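Local coordinates for protein formiminotetrahydrofolate cyclodeaminase (Thermotoga maritima, PDB 1O5H) that probably converts 5-formiminotetrahydrofolate to 5,10-methenyltetrahydrofolate with release of ammonia, at residues A[96-101]-A[110-115]. Residues are numbered along the deposited sequence; the frame is centred on the assembly and turned at random.
Sequences FEKVMK and LQNALK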
ATOM      1  N   PHE A  96      19.777  -6.092  -4.823  1.00 60.95           N
ATOM      2  CA  PHE A  96      20.377  -5.780  -3.526  1.00 62.87           C
ATOM      3  C   PHE A  96      21.501  -6.727  -3.194  1.00 61.94           C
ATOM      4  O   PHE A  96      22.511  -6.304  -2.664  1.00 61.50           O
ATOM      5  CB  PHE A  96      19.355  -5.814  -2.393  1.00 64.68           C
ATOM      6  CG  PHE A  96      19.878  -5.261  -1.093  1.00 70.69           C
ATOM      7  CD1 PHE A  96      20.805  -5.988  -0.324  1.00 67.67           C
ATOM      8  CD2 PHE A  96      19.437  -4.001  -0.628  1.00 83.50           C
ATOM      9  CE1 PHE A  96      21.300  -5.473   0.884  1.00 74.24           C
ATOM     10  CE2 PHE A  96      19.914  -3.468   0.591  1.00 83.26           C
ATOM     11  CZ  PHE A  96      20.851  -4.209   1.348  1.00 79.53           C
ATOM     12  N   GLU A  97      21.311  -8.011  -3.479  1.00 62.20           N
ATOM     13  CA  GLU A  97      22.363  -9.006  -3.256  1.00 62.33           C
ATOM     14  C   GLU A  97      23.586  -8.645  -4.055  1.00 60.43           C
ATOM     15  O   GLU A  97      24.675  -8.572  -3.515  1.00 61.98           O
ATOM     16  CB  GLU A  97      21.931 -10.417  -3.669  1.00 62.87           C
ATOM     17  CG  GLU A  97      20.633 -10.916  -3.050  1.00 70.95           C
ATOM     18  CD  GLU A  97      20.741 -11.282  -1.574  1.00 79.89           C
ATOM     19  OE1 GLU A  97      21.845 -11.183  -0.993  1.00 81.98           O
ATOM     20  OE2 GLU A  97      19.700 -11.682  -0.993  1.00 83.72           O
ATOM     21  N   LYS A  98      23.392  -8.425  -5.347  1.00 58.92           N
ATOM     22  CA  LYS A  98      24.461  -8.055  -6.248  1.00 58.04           C
ATOM     23  C   LYS A  98      25.243  -6.801  -5.809  1.00 60.36           C
ATOM     24  O   LYS A  98      26.464  -6.813  -5.824  1.00 60.80           O
ATOM     25  CB  LYS A  98      23.894  -7.893  -7.640  1.00 56.93           C
ATOM     26  CG  LYS A  98      24.924  -7.921  -8.705  1.00 56.84           C
ATOM     27  CD  LYS A  98      24.342  -7.526 -10.046  1.00 62.49           C
ATOM     28  CE  LYS A  98      25.403  -7.643 -11.136  1.00 70.33           C
ATOM     29  NZ  LYS A  98      24.828  -7.466 -12.497  1.00 75.01           N
ATOM     30  N   VAL A  99      24.554  -5.735  -5.403  1.00 64.33           N
ATOM     31  CA  VAL A  99      25.227  -4.540  -4.853  1.00 67.61           C
ATOM     32  C   VAL A  99      26.021  -4.850  -3.572  1.00 71.49           C
ATOM     33  O   VAL A  99      27.211  -4.557  -3.497  1.00 71.76           O
ATOM     34  CB  VAL A  99      24.242  -3.360  -4.610  1.00 68.24           C
ATOM     35  CG1 VAL A  99      24.827  -2.309  -3.641  1.00 64.11           C
ATOM     36  CG2 VAL A  99      23.858  -2.714  -5.930  1.00 66.79           C
HETATM   37  N   MSE A 100      25.362  -5.443  -2.573  1.00 75.51           N
HETATM   38  CA  MSE A 100      26.017  -5.811  -1.319  1.00 77.75           C
HETATM   39  C   MSE A 100      27.200  -6.720  -1.622  1.00 77.33           C
HETATM   40  O   MSE A 100      28.284  -6.507  -1.073  1.00 80.21           O
HETATM   41  CB  MSE A 100      25.021  -6.451  -0.339  1.00 80.63           C
HETATM   42  CG  MSE A 100      25.596  -6.931   0.996  1.00 90.11           C
HETATM   43 SE   MSE A 100      25.978  -8.905   1.071  1.00129.76          SE
HETATM   44  CE  MSE A 100      28.100  -8.979   1.268  1.00 99.45           C
ATOM     45  N   LYS A 101      27.015  -7.698  -2.516  1.00 75.12           N
ATOM     46  CA  LYS A 101      28.111  -8.603  -2.918  1.00 73.85           C
ATOM     47  C   LYS A 101      29.047  -7.953  -3.934  1.00 73.12           C
ATOM     48  O   LYS A 101      29.549  -8.606  -4.843  1.00 71.16           O
ATOM     49  CB  LYS A 101      27.579  -9.935  -3.461  1.00 72.76           C
ATOM     50  N   LEU A 110      30.815  -2.402  -8.846  1.00 54.11           N
ATOM     51  CA  LEU A 110      29.869  -1.800  -7.887  1.00 53.47           C
ATOM     52  C   LEU A 110      29.013  -0.733  -8.568  1.00 52.38           C
ATOM     53  O   LEU A 110      27.783  -0.793  -8.530  1.00 52.07           O
ATOM     54  CB  LEU A 110      30.601  -1.200  -6.668  1.00 53.35           C
ATOM     55  CG  LEU A 110      29.747  -0.511  -5.580  1.00 55.01           C
ATOM     56  CD1 LEU A 110      28.945  -1.531  -4.791  1.00 55.97           C
ATOM     57  CD2 LEU A 110      30.564   0.384  -4.611  1.00 54.90           C
ATOM     58  N   GLN A 111      29.676   0.235  -9.193  1.00 50.86           N
ATOM     59  CA  GLN A 111      29.000   1.308  -9.894  1.00 48.44           C
ATOM     60  C   GLN A 111      27.955   0.766 -10.851  1.00 48.50           C
ATOM     61  O   GLN A 111      26.829   1.276 -10.922  1.00 49.20           O
ATOM     62  CB  GLN A 111      30.007   2.178 -10.630  1.00 47.28           C
ATOM     63  CG  GLN A 111      30.516   3.313  -9.786  1.00 46.83           C
ATOM     64  CD  GLN A 111      29.435   4.323  -9.522  1.00 56.31           C
ATOM     65  OE1 GLN A 111      28.831   4.870 -10.463  1.00 58.65           O
ATOM     66  NE2 GLN A 111      29.172   4.575  -8.248  1.00 60.22           N
ATOM     67  N   ASN A 112      28.313  -0.283 -11.569  1.00 46.62           N
ATOM     68  CA  ASN A 112      27.380  -0.899 -12.492  1.00 46.83           C
ATOM     69  C   ASN A 112      26.214  -1.600 -11.778  1.00 46.30           C
ATOM     70  O   ASN A 112      25.073  -1.569 -12.254  1.00 48.62           O
ATOM     71  CB  ASN A 112      28.131  -1.863 -13.398  1.00 49.26           C
ATOM     72  CG  ASN A 112      27.277  -3.012 -13.847  1.00 54.24           C
ATOM     73  OD1 ASN A 112      26.482  -2.877 -14.779  1.00 55.84           O
ATOM     74  ND2 ASN A 112      27.432  -4.164 -13.185  1.00 63.38           N
ATOM     75  N   ALA A 113      26.490  -2.222 -10.636  1.00 43.58           N
ATOM     76  CA  ALA A 113      25.456  -2.915  -9.887  1.00 40.28           C
ATOM     77  C   ALA A 113      24.500  -1.885  -9.347  1.00 40.50           C
ATOM     78  O   ALA A 113      23.278  -2.040  -9.453  1.00 38.89           O
ATOM     79  CB  ALA A 113      26.059  -3.695  -8.762  1.00 41.85           C
ATOM     80  N   LEU A 114      25.071  -0.825  -8.779  1.00 40.61           N
ATOM     81  CA  LEU A 114      24.292   0.297  -8.297  1.00 41.86           C
ATOM     82  C   LEU A 114      23.309   0.826  -9.358  1.00 41.72           C
ATOM     83  O   LEU A 114      22.168   1.136  -9.025  1.00 42.81           O
ATOM     84  CB  LEU A 114      25.222   1.390  -7.797  1.00 43.17           C
ATOM     85  CG  LEU A 114      25.894   1.185  -6.445  1.00 39.84           C
ATOM     86  CD1 LEU A 114      27.087   2.116  -6.380  1.00 40.69           C
ATOM     87  CD2 LEU A 114      24.918   1.474  -5.301  1.00 44.93           C
ATOM     88  N   LYS A 115      23.743   0.886 -10.619  1.00 40.21           N
ATOM     89  CA  LYS A 115      22.890   1.358 -11.711  1.00 40.55           C
ATOM     90  C   LYS A 115      21.721   0.431 -11.915  1.00 42.52           C
ATOM     91  O   LYS A 115      20.573   0.869 -11.980  1.00 43.54           O
ATOM     92  CB  LYS A 115      23.660   1.494 -13.026  1.00 39.55           C
ATOM     93  CG  LYS A 115      24.514   2.759 -13.135  1.00 41.98           C
ATOM     94  CD  LYS A 115      25.305   2.785 -14.432  1.00 38.66           C
ATOM     95  CE  LYS A 115      26.535   3.670 -14.335  1.00 36.98           C
ATOM     96  NZ  LYS A 115      26.763   4.265 -15.669  1.00 31.17           N
TER
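K98 reaches across to helix 107-141, and its NZ forms a salt bridge with E116, one turn beyond N112. On the way K98 NZ comes within 4.3 Å of N112 ND2; both are donors, so this is a near pass and not a bond. The four torsions of K98 are all near anti, so the chain runs out at full length beside A113. The apolar centre belongs to V99. Its methyl V99 CG2 packs on the backbone of the facing helix, 3.6 Å from both A113 C and L114 N, and V99 CG2 also meets A113 CB at 3.7 Å. The CB of A113 points at segment 96-101, and with a side chain of one methyl the helices come close, V99 CA lying 5.3 Å from A113 CA. The other methyl, CG1, is anti to the backbone N of V99 (chi1 162°) and faces the leucine side chains. V99 CG1 meets L114 CD2 at 4.1 Å, the two side chains crossing at about a right angle. V99 CG1 and L110 CD1 form a looser apolar pair at 4.3 Å, and L110 CD1 also makes a van der Waals contact with V99 O at 3.7 Å. L114 also touches E174 and I175, while Q111 and K115 bond to S176 and D177, so the loop after helix 147-172 braces helix 107-141 as well. The segments form the end of a helical hairpin in a chain without strands, the last turn of helix 68-100 against an early part of helix 107-141. Their axes run antiparallel at 160° and approach to 8.7 Å. No hydrogen bond links the two segments; methyl packing around V99 and A113 holds them, and the K98–E116 salt bridge at the exposed margin probably adds a modest electrostatic tie between the helices.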